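Long-range contact in 361aa long hypothetical D-aminopeptidase (Pyrococcus horikoshii, PDB 2DRH), which is of unproven function but belongs to the peptidase S58 family and probably acts as an aminopeptidase: residues A[40-52]-A[138-150]. Numbering follows the deposited sequence.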
ATOM      1  N   LYS A  40      30.452  32.122  -6.086  1.00 34.66           N
ATOM      2  CA  LYS A  40      30.597  31.351  -4.860  1.00 32.67           C
ATOM      3  C   LYS A  40      29.305  31.253  -4.057  1.00 32.19           C
ATOM      4  O   LYS A  40      28.528  32.204  -3.988  1.00 30.94           O
ATOM      5  CB  LYS A  40      31.689  32.000  -4.007  1.00 34.37           C
ATOM      6  CG  LYS A  40      32.826  31.085  -3.594  1.00 35.03           C
ATOM      7  CD  LYS A  40      32.531  30.403  -2.277  1.00 37.60           C
ATOM      8  CE  LYS A  40      33.783  29.760  -1.694  1.00 38.43           C
ATOM      9  NZ  LYS A  40      33.534  29.265  -0.308  1.00 38.87           N
ATOM     10  N   LEU A  41      29.076  30.098  -3.445  1.00 31.69           N
ATOM     11  CA  LEU A  41      27.881  29.913  -2.636  1.00 32.45           C
ATOM     12  C   LEU A  41      28.045  30.567  -1.271  1.00 32.59           C
ATOM     13  O   LEU A  41      29.035  30.341  -0.580  1.00 32.00           O
ATOM     14  CB  LEU A  41      27.583  28.424  -2.437  1.00 31.87           C
ATOM     15  CG  LEU A  41      26.500  28.112  -1.397  1.00 31.46           C
ATOM     16  CD1 LEU A  41      25.148  28.625  -1.885  1.00 30.02           C
ATOM     17  CD2 LEU A  41      26.445  26.612  -1.153  1.00 31.47           C
ATOM     18  N   ILE A  42      27.082  31.402  -0.902  1.00 33.06           N
ATOM     19  CA  ILE A  42      27.085  32.048   0.401  1.00 34.60           C
ATOM     20  C   ILE A  42      25.782  31.566   1.016  1.00 34.71           C
ATOM     21  O   ILE A  42      24.740  32.207   0.859  1.00 34.62           O
ATOM     22  CB  ILE A  42      27.072  33.596   0.295  1.00 35.38           C
ATOM     23  CG1 ILE A  42      28.349  34.089  -0.390  1.00 35.72           C
ATOM     24  CG2 ILE A  42      26.967  34.210   1.694  1.00 35.00           C
ATOM     25  CD1 ILE A  42      28.419  35.593  -0.555  1.00 35.95           C
ATOM     26  N   PRO A  43      25.823  30.409   1.706  1.00 35.57           N
ATOM     27  CA  PRO A  43      24.667  29.783   2.358  1.00 35.56           C
ATOM     28  C   PRO A  43      23.783  30.740   3.144  1.00 35.84           C
ATOM     29  O   PRO A  43      24.214  31.338   4.130  1.00 35.68           O
ATOM     30  CB  PRO A  43      25.303  28.701   3.237  1.00 35.55           C
ATOM     31  CG  PRO A  43      26.700  29.213   3.473  1.00 36.99           C
ATOM     32  CD  PRO A  43      27.071  29.742   2.119  1.00 35.65           C
ATOM     33  N   GLY A  44      22.538  30.874   2.694  1.00 35.51           N
ATOM     34  CA  GLY A  44      21.603  31.767   3.349  1.00 34.43           C
ATOM     35  C   GLY A  44      21.437  33.052   2.570  1.00 35.01           C
ATOM     36  O   GLY A  44      20.470  33.790   2.764  1.00 36.61           O
ATOM     37  N   LYS A  45      22.377  33.320   1.670  1.00 34.89           N
ATOM     38  CA  LYS A  45      22.332  34.535   0.865  1.00 34.61           C
ATOM     39  C   LYS A  45      22.111  34.270  -0.631  1.00 33.88           C
ATOM     40  O   LYS A  45      21.264  34.908  -1.264  1.00 34.15           O
ATOM     41  CB  LYS A  45      23.626  35.326   1.077  1.00 36.26           C
ATOM     42  CG  LYS A  45      23.773  36.541   0.187  1.00 40.24           C
ATOM     43  CD  LYS A  45      25.103  37.238   0.430  1.00 43.28           C
ATOM     44  CE  LYS A  45      25.356  38.294  -0.626  1.00 45.50           C
ATOM     45  NZ  LYS A  45      25.382  37.678  -1.986  1.00 48.66           N
ATOM     46  N   GLY A  46      22.870  33.335  -1.193  1.00 31.64           N
ATOM     47  CA  GLY A  46      22.728  33.027  -2.605  1.00 31.49           C
ATOM     48  C   GLY A  46      23.976  32.383  -3.172  1.00 31.01           C
ATOM     49  O   GLY A  46      24.865  32.009  -2.410  1.00 30.80           O
ATOM     50  N   PRO A  47      24.085  32.237  -4.504  1.00 32.06           N
ATOM     51  CA  PRO A  47      23.127  32.629  -5.549  1.00 31.91           C
ATOM     52  C   PRO A  47      21.768  31.946  -5.408  1.00 31.64           C
ATOM     53  O   PRO A  47      21.681  30.812  -4.938  1.00 30.26           O
ATOM     54  CB  PRO A  47      23.837  32.216  -6.836  1.00 31.57           C
ATOM     55  CG  PRO A  47      25.289  32.347  -6.479  1.00 31.15           C
ATOM     56  CD  PRO A  47      25.330  31.729  -5.107  1.00 32.15           C
ATOM     57  N   VAL A  48      20.710  32.637  -5.822  1.00 30.30           N
ATOM     58  CA  VAL A  48      19.365  32.084  -5.730  1.00 28.89           C
ATOM     59  C   VAL A  48      18.793  31.750  -7.100  1.00 27.70           C
ATOM     60  O   VAL A  48      18.705  32.605  -7.982  1.00 28.18           O
ATOM     61  CB  VAL A  48      18.404  33.054  -5.008  1.00 29.68           C
ATOM     62  CG1 VAL A  48      18.422  34.391  -5.690  1.00 31.24           C
ATOM     63  CG2 VAL A  48      16.988  32.488  -5.009  1.00 27.61           C
ATOM     64  N   ARG A  49      18.402  30.491  -7.261  1.00 26.35           N
ATOM     65  CA  ARG A  49      17.833  29.991  -8.506  1.00 24.69           C
ATOM     66  C   ARG A  49      16.735  29.005  -8.115  1.00 24.20           C
ATOM     67  O   ARG A  49      16.907  27.796  -8.219  1.00 22.56           O
ATOM     68  CB  ARG A  49      18.913  29.277  -9.324  1.00 24.28           C
ATOM     69  CG  ARG A  49      20.164  30.113  -9.631  1.00 25.46           C
ATOM     70  CD  ARG A  49      19.955  31.097 -10.781  1.00 28.09           C
ATOM     71  NE  ARG A  49      21.211  31.719 -11.215  1.00 28.65           N
ATOM     72  CZ  ARG A  49      21.835  32.702 -10.566  1.00 29.01           C
ATOM     73  NH1 ARG A  49      21.325  33.196  -9.443  1.00 29.25           N
ATOM     74  NH2 ARG A  49      22.977  33.188 -11.037  1.00 26.24           N
ATOM     75  N   THR A  50      15.610  29.530  -7.644  1.00 23.39           N
ATOM     76  CA  THR A  50      14.509  28.681  -7.221  1.00 23.26           C
ATOM     77  C   THR A  50      13.176  29.348  -7.562  1.00 22.39           C
ATOM     78  O   THR A  50      13.136  30.295  -8.344  1.00 22.87           O
ATOM     79  CB  THR A  50      14.608  28.391  -5.694  1.00 21.64           C
ATOM     80  OG1 THR A  50      13.663  27.381  -5.334  1.00 24.69           O
ATOM     81  CG2 THR A  50      14.333  29.642  -4.879  1.00 23.71           C
ATOM     82  N   GLY A  51      12.084  28.855  -6.990  1.00 22.82           N
ATOM     83  CA  GLY A  51      10.792  29.448  -7.288  1.00 23.21           C
ATOM     84  C   GLY A  51       9.621  28.615  -6.824  1.00 23.85           C
ATOM     85  O   GLY A  51       9.788  27.648  -6.082  1.00 23.20           O
ATOM     86  N   VAL A  52       8.431  28.988  -7.287  1.00 23.15           N
ATOM     87  CA  VAL A  52       7.199  28.310  -6.924  1.00 23.20           C
ATOM     88  C   VAL A  52       6.272  28.204  -8.128  1.00 23.21           C
ATOM     89  O   VAL A  52       6.172  29.131  -8.932  1.00 24.66           O
ATOM     90  CB  VAL A  52       6.456  29.084  -5.803  1.00 24.36           C
ATOM     91  CG1 VAL A  52       5.113  28.425  -5.500  1.00 23.09           C
ATOM     92  CG2 VAL A  52       7.311  29.136  -4.552  1.00 24.01           C
ATOM     93  N   ASP A 138      16.900  21.602  -5.811  1.00 19.97           N
ATOM     94  CA  ASP A 138      17.647  22.414  -6.775  1.00 20.39           C
ATOM     95  C   ASP A 138      19.019  22.851  -6.252  1.00 19.94           C
ATOM     96  O   ASP A 138      19.631  23.775  -6.785  1.00 17.97           O
ATOM     97  CB  ASP A 138      16.835  23.655  -7.187  1.00 19.95           C
ATOM     98  CG  ASP A 138      16.220  24.381  -5.997  1.00 21.52           C
ATOM     99  OD1 ASP A 138      16.697  24.180  -4.861  1.00 14.56           O
ATOM    100  OD2 ASP A 138      15.260  25.162  -6.203  1.00 18.57           O
ATOM    101  N   SER A 139      19.516  22.161  -5.229  1.00 20.27           N
ATOM    102  CA  SER A 139      20.800  22.512  -4.626  1.00 20.25           C
ATOM    103  C   SER A 139      21.985  22.696  -5.571  1.00 19.91           C
ATOM    104  O   SER A 139      22.863  23.516  -5.305  1.00 22.22           O
ATOM    105  CB  SER A 139      21.173  21.484  -3.557  1.00 17.74           C
ATOM    106  OG  SER A 139      21.408  20.229  -4.151  1.00 17.52           O
ATOM    107  N   TYR A 140      22.029  21.950  -6.670  1.00 20.90           N
ATOM    108  CA  TYR A 140      23.158  22.089  -7.590  1.00 21.20           C
ATOM    109  C   TYR A 140      23.330  23.524  -8.077  1.00 22.71           C
ATOM    110  O   TYR A 140      24.452  24.010  -8.217  1.00 23.03           O
ATOM    111  CB  TYR A 140      23.007  21.160  -8.797  1.00 22.37           C
ATOM    112  CG  TYR A 140      24.266  21.074  -9.632  1.00 25.80           C
ATOM    113  CD1 TYR A 140      25.407  20.426  -9.147  1.00 25.88           C
ATOM    114  CD2 TYR A 140      24.333  21.674 -10.888  1.00 25.57           C
ATOM    115  CE1 TYR A 140      26.586  20.379  -9.897  1.00 25.39           C
ATOM    116  CE2 TYR A 140      25.503  21.634 -11.645  1.00 27.36           C
ATOM    117  CZ  TYR A 140      26.627  20.984 -11.143  1.00 28.28           C
ATOM    118  OH  TYR A 140      27.776  20.942 -11.900  1.00 26.06           O
ATOM    119  N   LEU A 141      22.219  24.210  -8.330  1.00 21.98           N
ATOM    120  CA  LEU A 141      22.279  25.588  -8.799  1.00 21.75           C
ATOM    121  C   LEU A 141      21.759  26.588  -7.767  1.00 21.85           C
ATOM    122  O   LEU A 141      22.076  27.773  -7.828  1.00 22.74           O
ATOM    123  CB  LEU A 141      21.466  25.736 -10.093  1.00 22.38           C
ATOM    124  CG  LEU A 141      21.952  24.981 -11.339  1.00 21.87           C
ATOM    125  CD1 LEU A 141      20.936  25.135 -12.466  1.00 20.92           C
ATOM    126  CD2 LEU A 141      23.307  25.520 -11.770  1.00 18.89           C
ATOM    127  N   ASN A 142      20.975  26.112  -6.810  1.00 21.75           N
ATOM    128  CA  ASN A 142      20.390  27.016  -5.827  1.00 24.57           C
ATOM    129  C   ASN A 142      20.886  26.911  -4.394  1.00 24.01           C
ATOM    130  O   ASN A 142      21.261  25.837  -3.926  1.00 25.76           O
ATOM    131  CB  ASN A 142      18.864  26.852  -5.838  1.00 21.67           C
ATOM    132  CG  ASN A 142      18.171  27.732  -4.818  1.00 23.28           C
ATOM    133  OD1 ASN A 142      18.373  28.945  -4.787  1.00 24.02           O
ATOM    134  ND2 ASN A 142      17.340  27.124  -3.976  1.00 22.21           N
ATOM    135  N   ASP A 143      20.891  28.053  -3.709  1.00 24.49           N
ATOM    136  CA  ASP A 143      21.272  28.110  -2.307  1.00 24.70           C
ATOM    137  C   ASP A 143      20.023  27.631  -1.580  1.00 23.83           C
ATOM    138  O   ASP A 143      19.252  28.425  -1.036  1.00 24.28           O
ATOM    139  CB  ASP A 143      21.605  29.549  -1.881  1.00 24.60           C
ATOM    140  CG  ASP A 143      21.663  29.709  -0.365  1.00 25.56           C
ATOM    141  OD1 ASP A 143      22.266  28.838   0.300  1.00 26.71           O
ATOM    142  OD2 ASP A 143      21.111  30.703   0.163  1.00 24.60           O
ATOM    143  N   ILE A 144      19.821  26.321  -1.588  1.00 24.07           N
ATOM    144  CA  ILE A 144      18.650  25.730  -0.957  1.00 23.36           C
ATOM    145  C   ILE A 144      18.602  25.913   0.563  1.00 23.31           C
ATOM    146  O   ILE A 144      17.529  26.067   1.136  1.00 21.23           O
ATOM    147  CB  ILE A 144      18.551  24.234  -1.327  1.00 23.48           C
ATOM    148  CG1 ILE A 144      17.127  23.734  -1.084  1.00 21.84           C
ATOM    149  CG2 ILE A 144      19.578  23.422  -0.536  1.00 22.55           C
ATOM    150  CD1 ILE A 144      16.837  22.413  -1.764  1.00 20.83           C
ATOM    151  N   ARG A 145      19.759  25.904   1.220  1.00 23.23           N
ATOM    152  CA  ARG A 145      19.798  26.087   2.666  1.00 23.03           C
ATOM    153  C   ARG A 145      19.227  27.455   3.057  1.00 22.21           C
ATOM    154  O   ARG A 145      18.734  27.629   4.167  1.00 22.57           O
ATOM    155  CB  ARG A 145      21.237  25.981   3.188  1.00 23.81           C
ATOM    156  CG  ARG A 145      21.864  24.591   3.100  1.00 25.50           C
ATOM    157  CD  ARG A 145      23.335  24.627   3.546  1.00 26.27           C
ATOM    158  NE  ARG A 145      23.473  25.081   4.926  1.00 25.37           N
ATOM    159  CZ  ARG A 145      23.309  24.302   5.993  1.00 27.45           C
ATOM    160  NH1 ARG A 145      23.011  23.018   5.846  1.00 25.59           N
ATOM    161  NH2 ARG A 145      23.421  24.815   7.210  1.00 28.83           N
ATOM    162  N   GLY A 146      19.295  28.418   2.143  1.00 22.32           N
ATOM    163  CA  GLY A 146      18.798  29.757   2.430  1.00 21.29           C
ATOM    164  C   GLY A 146      17.290  29.978   2.426  1.00 22.22           C
ATOM    165  O   GLY A 146      16.830  31.027   2.872  1.00 20.51           O
ATOM    166  N   ARG A 147      16.521  29.016   1.924  1.00 20.88           N
ATOM    167  CA  ARG A 147      15.061  29.142   1.898  1.00 22.86           C
ATOM    168  C   ARG A 147      14.646  30.521   1.403  1.00 23.50           C
ATOM    169  O   ARG A 147      14.105  31.333   2.152  1.00 24.24           O
ATOM    170  CB  ARG A 147      14.478  28.884   3.292  1.00 22.66           C
ATOM    171  CG  ARG A 147      14.634  27.436   3.748  1.00 25.17           C
ATOM    172  CD  ARG A 147      15.132  27.339   5.185  1.00 27.18           C
ATOM    173  NE  ARG A 147      14.069  26.985   6.114  1.00 26.02           N
ATOM    174  CZ  ARG A 147      14.229  26.874   7.427  1.00 26.60           C
ATOM    175  NH1 ARG A 147      15.417  27.095   7.985  1.00 25.53           N
ATOM    176  NH2 ARG A 147      13.199  26.527   8.182  1.00 25.06           N
ATOM    177  N   HIS A 148      14.895  30.777   0.126  1.00 23.33           N
ATOM    178  CA  HIS A 148      14.583  32.075  -0.457  1.00 24.12           C
ATOM    179  C   HIS A 148      13.123  32.236  -0.862  1.00 24.07           C
ATOM    180  O   HIS A 148      12.645  33.353  -1.057  1.00 24.35           O
ATOM    181  CB  HIS A 148      15.535  32.325  -1.630  1.00 23.23           C
ATOM    182  CG  HIS A 148      16.973  32.288  -1.223  1.00 24.45           C
ATOM    183  ND1 HIS A 148      17.524  33.218  -0.365  1.00 24.95           N
ATOM    184  CD2 HIS A 148      17.947  31.380  -1.468  1.00 25.58           C
ATOM    185  CE1 HIS A 148      18.772  32.881  -0.097  1.00 25.58           C
ATOM    186  NE2 HIS A 148      19.053  31.769  -0.752  1.00 24.85           N
ATOM    187  N   VAL A 149      12.410  31.121  -0.976  1.00 24.30           N
ATOM    188  CA  VAL A 149      10.995  31.181  -1.311  1.00 23.67           C
ATOM    189  C   VAL A 149      10.290  31.834  -0.130  1.00 25.44           C
ATOM    190  O   VAL A 149      10.537  31.467   1.018  1.00 24.83           O
ATOM    191  CB  VAL A 149      10.390  29.780  -1.493  1.00 22.39           C
ATOM    192  CG1 VAL A 149       8.875  29.880  -1.543  1.00 24.47           C
ATOM    193  CG2 VAL A 149      10.927  29.138  -2.759  1.00 21.75           C
ATOM    194  N   LYS A 150       9.422  32.802  -0.406  1.00 25.22           N
ATOM    195  CA  LYS A 150       8.685  33.466   0.659  1.00 24.99           C
ATOM    196  C   LYS A 150       7.215  33.086   0.571  1.00 24.74           C
ATOM    197  O   LYS A 150       6.706  32.786  -0.513  1.00 24.53           O
ATOM    198  CB  LYS A 150       8.833  34.987   0.565  1.00 27.45           C
ATOM    199  CG  LYS A 150      10.258  35.490   0.740  1.00 29.65           C
ATOM    200  CD  LYS A 150      10.303  37.010   0.879  1.00 34.21           C
ATOM    201  CE  LYS A 150       9.938  37.465   2.296  1.00 36.72           C
ATOM    202  NZ  LYS A 150       8.617  36.947   2.776  1.00 39.19           N
TER
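The 42-46 turn, which carries a classic beta bulge with Lys45 and Gly46 both facing Ile42, and the start of strand 48-56 pack against the loop that joins strand 132-136 to helix 151-160. Asp143 reaches into the turn. Its carboxylate takes Gly44 N on the syn side of both oxygens, 2.9 Å to OD2 and 3.2 Å to OD1. OD2 also faces His148 NE2 of the same loop, in a bond so short that its length is doubtful. One face of the His148 ring lies against Val48, and its CE1 edge points to Gly44 O at 3.4 Å. Asp143 N bonds Pro47 O.

Asn142 links strand and loop. With CG anti to the backbone N (chi1 179°), OD1 receives Arg49 N at 2.9 Å, from above the carbonyl plane. ND2 bonds Asp138 OD1 at 3.1 Å, and Asp138 OD2 takes Thr50 OG1 through its syn lone pair. A leucine in place of Asn142 would probably leave Arg49 N without this acceptor and Asp138 OD1 without its amide donor. Farther along, Val52 CG2 presses on Val149 CG1 at 3.5 Å. Polar bonds thus join turn and strand to the loop.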